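Long-range contacts in UPF0749 protein MT1873 (Mycobacterium tuberculosis, PDB 3GMG), which is of unknown function but belongs to the UPF0749 (DUF881) family and is probably membrane-associated, the crystallised chain being the C-terminal part of the protein: residues A68-D73 / S105-G110; P36-T41 / M136-A141. One frame throughout, in Å; residues are numbered along the deposited sequence.

Contact 1 of 2, residues A68-D73 / S105-G110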
ATOM      1  N   ALA A  68       5.720 -11.538  -5.171  1.00 12.20           N
ATOM      2  CA  ALA A  68       4.433 -11.650  -5.803  1.00 12.06           C
ATOM      3  C   ALA A  68       3.618 -12.554  -4.907  1.00 11.49           C
ATOM      4  O   ALA A  68       4.146 -13.509  -4.344  1.00 11.71           O
ATOM      5  CB  ALA A  68       4.552 -12.241  -7.225  1.00 12.87           C
ATOM      6  N   ILE A  69       2.332 -12.230  -4.746  1.00 10.99           N
ATOM      7  CA  ILE A  69       1.414 -13.006  -3.912  1.00 10.86           C
ATOM      8  C   ILE A  69       0.078 -13.112  -4.622  1.00 11.06           C
ATOM      9  O   ILE A  69      -0.426 -12.125  -5.172  1.00 11.07           O
ATOM     10  CB  ILE A  69       1.209 -12.372  -2.506  1.00 11.18           C
ATOM     11  CG1 ILE A  69       2.549 -12.227  -1.779  1.00 11.74           C
ATOM     12  CG2 ILE A  69       0.254 -13.214  -1.631  1.00 12.64           C
ATOM     13  CD1 ILE A  69       2.434 -11.435  -0.462  1.00 14.05           C
ATOM     14  N   GLN A  70      -0.493 -14.315  -4.610  1.00 11.08           N
ATOM     15  CA  GLN A  70      -1.823 -14.560  -5.150  1.00 11.40           C
ATOM     16  C   GLN A  70      -2.631 -15.335  -4.131  1.00 11.59           C
ATOM     17  O   GLN A  70      -2.140 -16.271  -3.525  1.00 10.99           O
ATOM     18  CB  GLN A  70      -1.690 -15.377  -6.430  1.00 11.98           C
ATOM     19  CG  GLN A  70      -2.979 -15.698  -7.142  1.00 13.33           C
ATOM     20  CD  GLN A  70      -2.734 -16.300  -8.499  1.00 13.76           C
ATOM     21  OE1 GLN A  70      -1.915 -15.812  -9.292  1.00 13.49           O
ATOM     22  NE2 GLN A  70      -3.483 -17.346  -8.805  1.00 17.40           N
ATOM     23  N   ILE A  71      -3.890 -14.944  -3.933  1.00 11.40           N
ATOM     24  CA  ILE A  71      -4.796 -15.671  -3.033  1.00 11.91           C
ATOM     25  C   ILE A  71      -5.870 -16.347  -3.875  1.00 12.67           C
ATOM     26  O   ILE A  71      -6.537 -15.674  -4.646  1.00 12.16           O
ATOM     27  CB  ILE A  71      -5.437 -14.727  -2.014  1.00 12.55           C
ATOM     28  CG1 ILE A  71      -4.342 -14.056  -1.177  1.00 15.19           C
ATOM     29  CG2 ILE A  71      -6.411 -15.489  -1.105  1.00 13.02           C
ATOM     30  CD1 ILE A  71      -4.834 -12.944  -0.284  1.00 17.58           C
ATOM     31  N   ASN A  72      -6.003 -17.663  -3.736  1.00 12.98           N
ATOM     32  CA  ASN A  72      -6.983 -18.465  -4.477  1.00 14.06           C
ATOM     33  C   ASN A  72      -7.996 -19.079  -3.525  1.00 14.11           C
ATOM     34  O   ASN A  72      -7.689 -19.388  -2.369  1.00 13.51           O
ATOM     35  CB  ASN A  72      -6.307 -19.637  -5.180  1.00 14.97           C
ATOM     36  CG  ASN A  72      -5.379 -19.230  -6.333  1.00 16.64           C
ATOM     37  OD1 ASN A  72      -5.506 -18.168  -6.892  1.00 17.65           O
ATOM     38  ND2 ASN A  72      -4.486 -20.141  -6.730  1.00 20.44           N
ATOM     39  N   ASP A  73      -9.198 -19.323  -4.038  1.00 14.33           N
ATOM     40  CA  ASP A  73     -10.065 -20.366  -3.462  1.00 15.03           C
ATOM     41  C   ASP A  73     -10.364 -21.357  -4.575  1.00 15.54           C
ATOM     42  O   ASP A  73      -9.662 -21.366  -5.583  1.00 15.20           O
ATOM     43  CB  ASP A  73     -11.295 -19.806  -2.734  1.00 15.28           C
ATOM     44  CG  ASP A  73     -12.396 -19.306  -3.657  1.00 16.51           C
ATOM     45  OD1 ASP A  73     -12.226 -19.201  -4.896  1.00 15.66           O
ATOM     46  OD2 ASP A  73     -13.485 -18.998  -3.110  1.00 19.49           O
ATOM     47  N   SER A 105      -5.835 -21.038  -0.850  1.00 12.49           N
ATOM     48  CA  SER A 105      -4.454 -21.336  -1.275  1.00 13.88           C
ATOM     49  C   SER A 105      -3.770 -20.010  -1.515  1.00 13.77           C
ATOM     50  O   SER A 105      -4.294 -19.165  -2.236  1.00 16.14           O
ATOM     51  CB  SER A 105      -4.467 -22.170  -2.568  1.00 14.78           C
ATOM     52  OG  SER A 105      -3.193 -22.750  -2.841  1.00 20.06           O
ATOM     53  N   ILE A 106      -2.615 -19.806  -0.894  1.00 11.81           N
ATOM     54  CA  ILE A 106      -1.856 -18.578  -1.096  1.00 11.25           C
ATOM     55  C   ILE A 106      -0.538 -18.948  -1.736  1.00 10.46           C
ATOM     56  O   ILE A 106       0.180 -19.789  -1.211  1.00 11.99           O
ATOM     57  CB  ILE A 106      -1.622 -17.793   0.208  1.00 11.29           C
ATOM     58  CG1 ILE A 106      -2.968 -17.477   0.892  1.00 12.46           C
ATOM     59  CG2 ILE A 106      -0.834 -16.517  -0.074  1.00 13.08           C
ATOM     60  CD1 ILE A 106      -3.374 -18.486   1.958  1.00 16.26           C
ATOM     61  N   LEU A 107      -0.242 -18.328  -2.867  1.00 10.17           N
ATOM     62  CA  LEU A 107       1.010 -18.550  -3.606  1.00 10.22           C
ATOM     63  C   LEU A 107       1.883 -17.337  -3.402  1.00 10.54           C
ATOM     64  O   LEU A 107       1.420 -16.214  -3.507  1.00 11.01           O
ATOM     65  CB  LEU A 107       0.736 -18.721  -5.091  1.00 10.92           C
ATOM     66  CG  LEU A 107      -0.280 -19.791  -5.483  1.00 13.14           C
ATOM     67  CD1 LEU A 107      -0.621 -19.683  -6.951  1.00 15.33           C
ATOM     68  CD2 LEU A 107       0.314 -21.168  -5.219  1.00 15.92           C
ATOM     69  N   ALA A 108       3.144 -17.550  -3.079  1.00  9.88           N
ATOM     70  CA  ALA A 108       4.087 -16.439  -2.887  1.00  9.85           C
ATOM     71  C   ALA A 108       5.438 -16.805  -3.476  1.00 10.30           C
ATOM     72  O   ALA A 108       5.930 -17.910  -3.267  1.00 11.27           O
ATOM     73  CB  ALA A 108       4.244 -16.110  -1.452  1.00 11.03           C
ATOM     74  N   ILE A 109       6.015 -15.866  -4.204  1.00  9.86           N
ATOM     75  CA  ILE A 109       7.332 -16.021  -4.818  1.00 10.72           C
ATOM     76  C   ILE A 109       8.356 -15.309  -3.963  1.00 10.84           C
ATOM     77  O   ILE A 109       8.178 -14.133  -3.629  1.00 11.65           O
ATOM     78  CB  ILE A 109       7.345 -15.497  -6.251  1.00 10.53           C
ATOM     79  CG1 ILE A 109       6.498 -16.397  -7.173  1.00 11.82           C
ATOM     80  CG2 ILE A 109       8.788 -15.428  -6.804  1.00 12.12           C
ATOM     81  CD1 ILE A 109       6.172 -15.802  -8.525  1.00 13.48           C
ATOM     82  N   GLY A 110       9.401 -16.024  -3.588  1.00 11.25           N
ATOM     83  CA  GLY A 110      10.459 -15.504  -2.702  1.00 11.98           C
ATOM     84  C   GLY A 110      11.367 -16.633  -2.269  1.00 12.97           C
ATOM     85  O   GLY A 110      11.256 -17.739  -2.793  1.00 11.92           O
TER
HETATM   86  O   HOH W   1      -3.440 -22.787  -5.688  1.00 25.89           O

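Contact 2 of 2, residues P36-T41 / M136-A141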
ATOM      1  N   PRO A  36      10.928 -19.365  -7.405  1.00 12.56           N
ATOM      2  CA  PRO A  36      10.769 -20.195  -6.225  1.00 12.70           C
ATOM      3  C   PRO A  36       9.812 -19.549  -5.247  1.00 12.04           C
ATOM      4  O   PRO A  36       9.599 -18.345  -5.304  1.00 12.10           O
ATOM      5  CB  PRO A  36      12.181 -20.246  -5.635  1.00 13.55           C
ATOM      6  CG  PRO A  36      12.844 -19.066  -6.167  1.00 15.11           C
ATOM      7  CD  PRO A  36      12.276 -18.778  -7.494  1.00 13.64           C
ATOM      8  N   GLY A  37       9.217 -20.328  -4.372  1.00 11.90           N
ATOM      9  CA  GLY A  37       8.362 -19.740  -3.388  1.00 12.31           C
ATOM     10  C   GLY A  37       7.696 -20.792  -2.500  1.00 13.72           C
ATOM     11  O   GLY A  37       8.210 -21.892  -2.283  1.00 11.33           O
ATOM     12  N   VAL A  38       6.493 -20.458  -2.051  1.00 10.67           N
ATOM     13  CA  VAL A  38       5.679 -21.372  -1.256  1.00 10.82           C
ATOM     14  C   VAL A  38       4.241 -21.376  -1.742  1.00 10.28           C
ATOM     15  O   VAL A  38       3.775 -20.418  -2.367  1.00 10.02           O
ATOM     16  CB  VAL A  38       5.685 -21.037   0.235  1.00 10.32           C
ATOM     17  CG1 VAL A  38       7.096 -21.156   0.794  1.00 12.12           C
ATOM     18  CG2 VAL A  38       5.085 -19.627   0.514  1.00 10.93           C
ATOM     19  N   MET A  39       3.574 -22.505  -1.490  1.00 10.36           N
ATOM     20  CA  MET A  39       2.122 -22.605  -1.538  1.00 10.48           C
ATOM     21  C   MET A  39       1.643 -22.895  -0.132  1.00 10.16           C
ATOM     22  O   MET A  39       2.104 -23.842   0.523  1.00 11.46           O
ATOM     23  CB  MET A  39       1.689 -23.711  -2.483  1.00 10.82           C
ATOM     24  CG  MET A  39       0.175 -23.919  -2.571  1.00 11.31           C
ATOM     25  SD  MET A  39      -0.430 -25.110  -3.856  1.00 10.19           S
ATOM     26  CE  MET A  39       0.221 -26.569  -3.144  1.00 17.75           C
ATOM     27  N   ILE A  40       0.708 -22.078   0.321  1.00 10.55           N
ATOM     28  CA  ILE A  40       0.137 -22.173   1.644  1.00 11.17           C
ATOM     29  C   ILE A  40      -1.312 -22.572   1.483  1.00 11.79           C
ATOM     30  O   ILE A  40      -2.061 -21.893   0.789  1.00 12.81           O
ATOM     31  CB  ILE A  40       0.185 -20.815   2.363  1.00 12.11           C
ATOM     32  CG1 ILE A  40       1.630 -20.300   2.415  1.00 14.19           C
ATOM     33  CG2 ILE A  40      -0.441 -20.918   3.767  1.00 13.26           C
ATOM     34  CD1 ILE A  40       1.755 -18.831   2.601  1.00 18.50           C
ATOM     35  N   THR A  41      -1.696 -23.681   2.099  1.00 11.99           N
ATOM     36  CA  THR A  41      -3.095 -24.108   2.126  1.00 13.08           C
ATOM     37  C   THR A  41      -3.671 -23.838   3.511  1.00 12.85           C
ATOM     38  O   THR A  41      -3.042 -24.161   4.519  1.00 12.81           O
ATOM     39  CB  THR A  41      -3.217 -25.578   1.817  1.00 13.92           C
ATOM     40  OG1 THR A  41      -2.606 -25.846   0.556  1.00 17.87           O
ATOM     41  CG2 THR A  41      -4.678 -25.988   1.794  1.00 15.66           C
ATOM     42  N   MET A 136      -2.958 -25.176   8.598  1.00 15.41           N
ATOM     43  CA  MET A 136      -2.169 -24.625   7.521  1.00 14.32           C
ATOM     44  C   MET A 136      -1.143 -25.652   7.081  1.00 13.99           C
ATOM     45  O   MET A 136      -0.506 -26.297   7.918  1.00 15.23           O
ATOM     46  CB  MET A 136      -1.430 -23.358   7.989  1.00 14.13           C
ATOM     47  CG  MET A 136      -0.612 -22.626   6.905  1.00 12.12           C
ATOM     48  SD  MET A 136       0.350 -21.130   7.534  1.00  9.10           S
ATOM     49  CE  MET A 136      -1.004 -19.951   7.656  1.00 16.27           C
ATOM     50  N   VAL A 137      -0.991 -25.807   5.770  1.00 12.43           N
ATOM     51  CA  VAL A 137       0.091 -26.603   5.170  1.00 12.58           C
ATOM     52  C   VAL A 137       0.956 -25.632   4.355  1.00 12.28           C
ATOM     53  O   VAL A 137       0.445 -24.840   3.569  1.00 12.60           O
ATOM     54  CB  VAL A 137      -0.437 -27.725   4.249  1.00 13.05           C
ATOM     55  CG1 VAL A 137       0.728 -28.504   3.615  1.00 14.38           C
ATOM     56  CG2 VAL A 137      -1.371 -28.653   5.029  1.00 15.71           C
ATOM     57  N   VAL A 138       2.272 -25.700   4.542  1.00 12.58           N
ATOM     58  CA  VAL A 138       3.227 -24.832   3.860  1.00 13.77           C
ATOM     59  C   VAL A 138       4.131 -25.686   2.989  1.00 13.47           C
ATOM     60  O   VAL A 138       4.896 -26.501   3.500  1.00 15.43           O
ATOM     61  CB  VAL A 138       4.082 -24.067   4.898  1.00 14.17           C
ATOM     62  CG1 VAL A 138       5.067 -23.153   4.196  1.00 15.14           C
ATOM     63  CG2 VAL A 138       3.201 -23.248   5.823  1.00 16.13           C
ATOM     64  N   GLN A 139       4.030 -25.524   1.684  1.00 12.42           N
ATOM     65  CA  GLN A 139       4.830 -26.282   0.727  1.00 12.25           C
ATOM     66  C   GLN A 139       5.873 -25.358   0.081  1.00 12.13           C
ATOM     67  O   GLN A 139       5.536 -24.464  -0.674  1.00 13.09           O
ATOM     68  CB  GLN A 139       3.930 -26.901  -0.350  1.00 12.98           C
ATOM     69  CG  GLN A 139       4.670 -27.629  -1.463  1.00 13.51           C
ATOM     70  CD  GLN A 139       5.297 -28.908  -0.966  1.00 16.12           C
ATOM     71  OE1 GLN A 139       4.584 -29.858  -0.621  1.00 16.12           O
ATOM     72  NE2 GLN A 139       6.626 -28.929  -0.843  1.00 17.48           N
ATOM     73  N   GLN A 140       7.145 -25.625   0.349  1.00 12.12           N
ATOM     74  CA  GLN A 140       8.224 -24.967  -0.367  1.00 12.90           C
ATOM     75  C   GLN A 140       8.336 -25.565  -1.757  1.00 13.28           C
ATOM     76  O   GLN A 140       8.176 -26.791  -1.946  1.00 14.52           O
ATOM     77  CB  GLN A 140       9.549 -25.113   0.374  1.00 13.26           C
ATOM     78  CG  GLN A 140       9.551 -24.441   1.729  1.00 14.63           C
ATOM     79  CD  GLN A 140      10.879 -24.556   2.463  1.00 17.20           C
ATOM     80  OE1 GLN A 140      11.934 -24.399   1.861  1.00 19.56           O
ATOM     81  NE2 GLN A 140      10.822 -24.814   3.757  1.00 21.03           N
ATOM     82  N   ALA A 141       8.616 -24.725  -2.747  1.00 12.93           N
ATOM     83  CA  ALA A 141       8.654 -25.176  -4.127  1.00 13.29           C
ATOM     84  C   ALA A 141       9.724 -24.444  -4.922  1.00 14.14           C
ATOM     85  O   ALA A 141       9.910 -23.237  -4.796  1.00 14.03           O
ATOM     86  CB  ALA A 141       7.284 -24.995  -4.789  1.00 14.31           C
TER

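Contact 1 of 2, residues A68-D73 / S105-G110
The carboxamides of Gln-70 and Asn-72 are the flat groups of this contact, on the sheet face that also carries Ala-68, Ser-105, Leu-107 and Ile-109. Leu-107 CD1 sits straight over the face of the Gln-70 amide, 4.1 Å from Gln-70 NE2, and only obliquely above the Asn-72 amide, 3.9 Å from Asn-72 ND2. Gln-70 NE2 donates to Asn-72 OD1 at 2.9 Å, almost straight, on a lone pair of OD1, which in turn lies in the plane of the Gln-70 amide; about this bond the two amide planes are turned steeply against each other, by about 60°. Gln-70 reaches there with CG anti to the backbone N (chi1 -179°) and its chain extended, whereas Asn-72 turns CG beside its own N. Asn-72 ND2 also donates to a water 3.0 Å away, which is hydrogen-bonded to Ser-105 OG, bridging the two strands. Asn-72 OD1 takes a second bond from Ser-77 OG, and Gln-70 OE1 is bonded to Ala-148 N.

Beneath these groups the strands run antiparallel at 170°, in the middle of the five-stranded sheet. Gln-70 and Leu-107 form a hydrogen-bonded pair, with N to O distances of 2.9 Å in both directions. Asn-72 N to Ser-105 O is shorter, 2.7 Å, and points nearly along the C=O axis; in the return bond Ser-105 N sits above the carbonyl plane of Asn-72.

Ile-69, Ile-71, Ile-106 and Ala-108 occupy the other face. Ile-69 CG2 meets Ile-106 CG2 at 3.8 Å, side by side, and helix 51-63 covers them through Leu-61. An apolar face thus backs a mixed one, apolar under strand 143-146 and polar where the buried Gln-70 amide is gripped at both NE2 and OE1, which should fix its rotation.

Contact 2 of 2, residues P36-T41 / M136-A141
Strands 37-41 and 136-141 pair antiparallel at 156° through six backbone hydrogen bonds that join Gly-37 with Ala-141, Met-39 with Gln-139 and Thr-41 with Val-137. This is the edge ladder of the five-stranded antiparallel sheet, strand 135-141 being outermost within the chain. Most bonds lie in their carbonyl planes, but Ala-141 N approaches Gly-37 O from above the plane, near the corner at Pro-36.

Ile-40 and Met-136 carry the closest side-chain packing. They lie side by side and point the same way, with Ile-40 CG2 3.6 Å from Met-136 CG and 3.9 Å from its SD. Met-136 holds CG anti to its backbone N (chi1 -177°) and bends at chi3 (-77°), which brings CE back within 4.0 Å of Ile-40 CG2. Farther along the same face, Val-38 CG1 and Val-138 CG1 touch more loosely; Leu-115 of helix 112-119 covers Val-38. Met-39, Val-137 and Gln-139 lie on the surface of the other face. Gln-139 bends at chi2 and folds back on its own strand, its NE2 donating almost straight to Gln-140 O at 2.9 Å, on a lone pair of that carbonyl.

How the contacts relate
Both contacts are ladders of one five-stranded antiparallel sheet, their centres about 9 Å apart. Across it the segments follow the order 68-73, 105-110, 36-41, 136-141, so the middle two are neighbours and join the ladders: Ile-106 N lies 2.7 Å from Ile-40 O and Ala-108 O lies 2.9 Å from Val-38 N, both probable hydrogen bonds. In the sequence both segments of contact 1 fall between the two of contact 2, which brings segments about 95 residues apart into one sheet. Contact 1 is buried near the centre of the chain, contact 2 nearer the surface. Ile-109 and Pro-36 both pack on Tyr-157 of the second subunit, so one end of each contact lies at the second subunit.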